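Local structure of probable intron-encoded endonuclease 1 (Wickerhamomyces canadensis, 6X1J) at residues S33-Q36 with E37-I41; V175-L178 with I179-N183. The protein cleaves DNA as a LAGLIDADG homing endonuclease, taking part in the homing of an intron of the mitochondrial 21S rRNA gene. All coordinates share one frame; numbering follows the deposited sequence.

Contact 1: S33-Q36 with E37-I41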
loop_
_atom_site.group_PDB
_atom_site.type_symbol
_atom_site.label_atom_id
_atom_site.label_comp_id
_atom_site.label_asym_id
_atom_site.label_seq_id
_atom_site.Cartn_x
_atom_site.Cartn_y
_atom_site.Cartn_z
ATOM N N SER A 33 -15.645 -0.157 -0.323
ATOM C CA SER A 33 -15.968 -0.202 -1.763
ATOM C C SER A 33 -14.987 -1.173 -2.440
ATOM O O SER A 33 -13.900 -1.431 -1.844
ATOM C CB SER A 33 -15.904 1.196 -2.364
ATOM O OG SER A 33 -14.560 1.695 -2.377
ATOM N N LYS A 34 -15.354 -1.651 -3.635
ATOM C CA LYS A 34 -14.464 -2.383 -4.554
ATOM C C LYS A 34 -13.149 -1.588 -4.699
ATOM O O LYS A 34 -12.069 -2.217 -4.509
ATOM C CB LYS A 34 -15.160 -2.597 -5.906
ATOM C CG LYS A 34 -14.478 -3.599 -6.842
ATOM C CD LYS A 34 -15.229 -3.856 -8.151
ATOM C CE LYS A 34 -14.695 -5.005 -8.981
ATOM N NZ LYS A 34 -13.450 -4.682 -9.726
ATOM N N ILE A 35 -13.233 -0.269 -4.985
ATOM C CA ILE A 35 -12.022 0.570 -5.219
ATOM C C ILE A 35 -11.152 0.567 -3.974
ATOM O O ILE A 35 -9.915 0.362 -4.086
ATOM C CB ILE A 35 -12.385 1.991 -5.644
ATOM C CG1 ILE A 35 -12.944 1.999 -7.069
ATOM C CG2 ILE A 35 -11.167 2.892 -5.484
ATOM C CD1 ILE A 35 -13.372 3.363 -7.565
ATOM N N GLN A 36 -11.753 0.794 -2.825
ATOM C CA GLN A 36 -10.992 0.889 -1.560
ATOM C C GLN A 36 -10.340 -0.453 -1.265
ATOM O O GLN A 36 -9.194 -0.468 -0.778
ATOM C CB GLN A 36 -11.929 1.302 -0.437
ATOM C CG GLN A 36 -12.323 2.762 -0.554
ATOM C CD GLN A 36 -13.518 3.161 0.281
ATOM O OE1 GLN A 36 -14.370 2.352 0.655
ATOM N NE2 GLN A 36 -13.549 4.442 0.605
ATOM N N GLU A 37 -11.056 -1.538 -1.550
ATOM C CA GLU A 37 -10.602 -2.883 -1.142
ATOM C C GLU A 37 -9.339 -3.154 -1.958
ATOM O O GLU A 37 -8.351 -3.556 -1.342
ATOM C CB GLU A 37 -11.699 -3.927 -1.357
ATOM C CG GLU A 37 -11.302 -5.315 -0.903
ATOM C CD GLU A 37 -12.150 -6.436 -1.497
ATOM O OE1 GLU A 37 -13.379 -6.257 -1.565
ATOM O OE2 GLU A 37 -11.580 -7.488 -1.902
ATOM N N GLU A 38 -9.424 -2.946 -3.275
ATOM C CA GLU A 38 -8.353 -3.281 -4.261
ATOM C C GLU A 38 -7.181 -2.342 -4.040
ATOM O O GLU A 38 -6.044 -2.819 -4.036
ATOM C CB GLU A 38 -8.854 -3.271 -5.711
ATOM C CG GLU A 38 -9.909 -4.340 -5.961
ATOM C CD GLU A 38 -10.546 -4.322 -7.343
ATOM O OE1 GLU A 38 -9.977 -3.706 -8.276
ATOM O OE2 GLU A 38 -11.609 -4.943 -7.491
ATOM N N THR A 39 -7.436 -1.055 -3.800
ATOM C CA THR A 39 -6.363 -0.113 -3.408
ATOM C C THR A 39 -5.636 -0.691 -2.176
ATOM O O THR A 39 -4.392 -0.736 -2.138
ATOM C CB THR A 39 -6.935 1.288 -3.129
ATOM O OG1 THR A 39 -7.557 1.800 -4.315
ATOM C CG2 THR A 39 -5.842 2.206 -2.671
ATOM N N LEU A 40 -6.405 -1.082 -1.177
ATOM C CA LEU A 40 -5.878 -1.358 0.175
ATOM C C LEU A 40 -5.082 -2.671 0.106
ATOM O O LEU A 40 -4.093 -2.833 0.851
ATOM C CB LEU A 40 -7.051 -1.474 1.154
ATOM C CG LEU A 40 -6.674 -1.915 2.572
ATOM C CD1 LEU A 40 -5.532 -1.091 3.130
ATOM C CD2 LEU A 40 -7.845 -1.840 3.525
ATOM N N ILE A 41 -5.468 -3.573 -0.772
ATOM C CA ILE A 41 -4.683 -4.844 -0.927
ATOM C C ILE A 41 -3.270 -4.465 -1.389
ATOM O O ILE A 41 -2.286 -5.028 -0.855
ATOM C CB ILE A 41 -5.395 -5.821 -1.881
ATOM C CG1 ILE A 41 -6.597 -6.447 -1.171
ATOM C CG2 ILE A 41 -4.440 -6.862 -2.449
ATOM C CD1 ILE A 41 -7.697 -6.834 -2.125
#
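Lys34 and Glu38, one helical turn apart, meet in a salt bridge in which Lys34 NZ lies 2.9 Å from Glu38 OE2, on the syn lone pair of that oxygen. The lysine chain runs extended as far as CE and then bends at its last torsion (chi4 -77°), which turns the ammonium group toward the carboxylate; Lys34 CG also packs 3.2 Å from Glu38 OE2. The other oxygen, Glu38 OE1, is hydrogen-bonded by Thr137, so the carboxylate is held at both corners. One residue on, Ile35 O receives two bonds from Thr39: the backbone N at 2.9 Å, and OG1 at 2.8 Å from the opposite face of the carbonyl, 40° out of its plane. With OG1 beside the backbone N of Thr39 (chi1 -61°), the hydroxyl can reach back to the carbonyl one turn earlier.

A capping box starts this turn. Ser33, the N-cap, accepts Gln36 N on its OG at 3.0 Å, and Gln36 OE1 returns the bond by accepting Ser33 N at 3.0 Å. The amide of Gln36 is fixed from its other end too, NE2 donating to Glu80 and Val77 O. Helix 34-45 is the first of the two LAGLIDADG helices, packed against the second, 138-148, where Ile35 and Thr39 touch Arg139, while Leu40 and Ile41 meet Leu115 of helix 113-119.

Contact 2: V175-L178 with I179-N183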
loop_
_atom_site.group_PDB
_atom_site.type_symbol
_atom_site.label_atom_id
_atom_site.label_comp_id
_atom_site.label_asym_id
_atom_site.label_seq_id
_atom_site.Cartn_x
_atom_site.Cartn_y
_atom_site.Cartn_z
ATOM N N VAL A 175 7.215 -15.157 -1.285
ATOM C CA VAL A 175 7.531 -14.473 -2.573
ATOM C C VAL A 175 7.414 -15.475 -3.723
ATOM O O VAL A 175 6.816 -15.101 -4.789
ATOM C CB VAL A 175 8.893 -13.737 -2.526
ATOM C CG1 VAL A 175 9.200 -13.035 -3.823
ATOM C CG2 VAL A 175 8.923 -12.722 -1.389
ATOM N N GLU A 176 7.886 -16.727 -3.531
ATOM C CA GLU A 176 7.779 -17.767 -4.600
ATOM C C GLU A 176 6.304 -17.993 -4.946
ATOM O O GLU A 176 6.004 -18.112 -6.140
ATOM C CB GLU A 176 8.432 -19.103 -4.219
ATOM C CG GLU A 176 9.938 -19.099 -4.227
ATOM C CD GLU A 176 10.571 -20.157 -3.328
ATOM O OE1 GLU A 176 9.832 -20.952 -2.752
ATOM O OE2 GLU A 176 11.810 -20.172 -3.199
ATOM N N ILE A 177 5.400 -17.991 -3.965
ATOM C CA ILE A 177 3.930 -18.050 -4.255
ATOM C C ILE A 177 3.514 -16.851 -5.116
ATOM O O ILE A 177 2.862 -17.082 -6.190
ATOM C CB ILE A 177 3.077 -18.177 -2.980
ATOM C CG1 ILE A 177 3.220 -19.572 -2.358
ATOM C CG2 ILE A 177 1.620 -17.887 -3.296
ATOM C CD1 ILE A 177 3.110 -19.593 -0.861
ATOM N N LEU A 178 3.868 -15.626 -4.699
ATOM C CA LEU A 178 3.458 -14.384 -5.435
ATOM C C LEU A 178 3.909 -14.501 -6.893
ATOM O O LEU A 178 3.052 -14.318 -7.834
ATOM C CB LEU A 178 4.086 -13.157 -4.770
ATOM C CG LEU A 178 3.472 -12.742 -3.434
ATOM C CD1 LEU A 178 4.357 -11.735 -2.697
ATOM C CD2 LEU A 178 2.064 -12.168 -3.628
ATOM N N ILE A 179 5.194 -14.871 -7.080
ATOM C CA ILE A 179 5.827 -14.902 -8.425
ATOM C C ILE A 179 5.061 -15.917 -9.266
ATOM O O ILE A 179 4.672 -15.566 -10.389
ATOM C CB ILE A 179 7.324 -15.243 -8.353
ATOM C CG1 ILE A 179 8.156 -14.100 -7.760
ATOM C CG2 ILE A 179 7.797 -15.636 -9.734
ATOM C CD1 ILE A 179 9.479 -14.556 -7.238
ATOM N N ASN A 180 4.849 -17.122 -8.728
ATOM C CA ASN A 180 4.110 -18.212 -9.429
ATOM C C ASN A 180 2.717 -17.726 -9.873
ATOM O O ASN A 180 2.390 -17.854 -11.086
ATOM C CB ASN A 180 3.980 -19.475 -8.573
ATOM C CG ASN A 180 3.365 -20.599 -9.381
ATOM O OD1 ASN A 180 2.153 -20.796 -9.334
ATOM N ND2 ASN A 180 4.157 -21.269 -10.201
ATOM N N ASP A 181 1.946 -17.140 -8.957
ATOM C CA ASP A 181 0.519 -16.772 -9.203
ATOM C C ASP A 181 0.406 -15.478 -10.018
ATOM O O ASP A 181 -0.492 -15.396 -10.929
ATOM C CB ASP A 181 -0.226 -16.720 -7.877
ATOM C CG ASP A 181 -0.220 -18.072 -7.190
ATOM O OD1 ASP A 181 -0.032 -19.049 -7.906
ATOM O OD2 ASP A 181 -0.319 -18.127 -5.951
ATOM N N LEU A 182 1.315 -14.513 -9.783
ATOM C CA LEU A 182 1.359 -13.300 -10.633
ATOM C C LEU A 182 1.595 -13.704 -12.074
ATOM O O LEU A 182 0.908 -13.138 -12.911
ATOM C CB LEU A 182 2.456 -12.341 -10.179
ATOM C CG LEU A 182 2.124 -11.527 -8.929
ATOM C CD1 LEU A 182 3.379 -10.832 -8.420
ATOM C CD2 LEU A 182 1.001 -10.529 -9.217
ATOM N N ASN A 183 2.547 -14.613 -12.349
ATOM C CA ASN A 183 2.933 -14.972 -13.735
ATOM C C ASN A 183 1.752 -15.668 -14.446
ATOM O O ASN A 183 1.553 -15.430 -15.656
ATOM C CB ASN A 183 4.241 -15.749 -13.731
ATOM C CG ASN A 183 5.473 -14.882 -13.523
ATOM O OD1 ASN A 183 5.449 -13.647 -13.665
ATOM N ND2 ASN A 183 6.582 -15.547 -13.245
#
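Ile179 sets its CD1 against CG1 of Val175, 3.7 Å away, the two side chains crossing at an angle one turn apart. CG1 of Ile179 stands beside its own backbone N (chi1 -71°), and this brings it 3.4 Å from Val175 O, the carbonyl oxygen to which Ile179 N is hydrogen-bonded. Asn180 follows on the outer side, its backbone N bonded to Glu176 O. Asp181 lies alongside Ile177, both side chains pointing the same way, with OD2 3.3 Å from the methyl CG2; the aspartate also touches Val132 of helix 131-134. Replacing Asp181 by alanine takes away the carboxylate, and the flank of Ile177 CG2 is likely to be left less covered, with Val132 losing a neighbour. Leu182 is buried, and its CG comes to 3.1 Å from Leu178 O; its CD1 approaches Leu178 CB more loosely, at 4.4 Å.

Both leucines reach Trp144 of helix 138-148, and Leu178 also meets Leu131, while Val175 and Ile179 rest on Ile201 of strand 198-203. The segment is thus an amphipathic helix of the LAGLIDADG fold, its apolar side packed on the antiparallel sheet and on helix 138-148, with Glu176 and Asn180 on its outward side.

In the fold
From the N terminus the chain passes helix 20-26 and reaches contact 1 at the start of helix 34-45, then contact 2 much later, in helix 172-186. Each lies within consecutive residues, so neither encloses a loop; they follow in series without nesting or crossing. Their centres lie about 21 Å apart and their nearest atoms about 8 Å, so they do not meet directly. Helix 138-148 links them, meeting residues of both. Contact 1 precedes the first four-stranded antiparallel sheet, whereas contact 2 packs on the second, which has the same strand order. Helices 34-45 and 138-148 lead toward the potassium sites, where Gly46 and Asp148 bind one potassium ion and Asp47 and Asp147 the other.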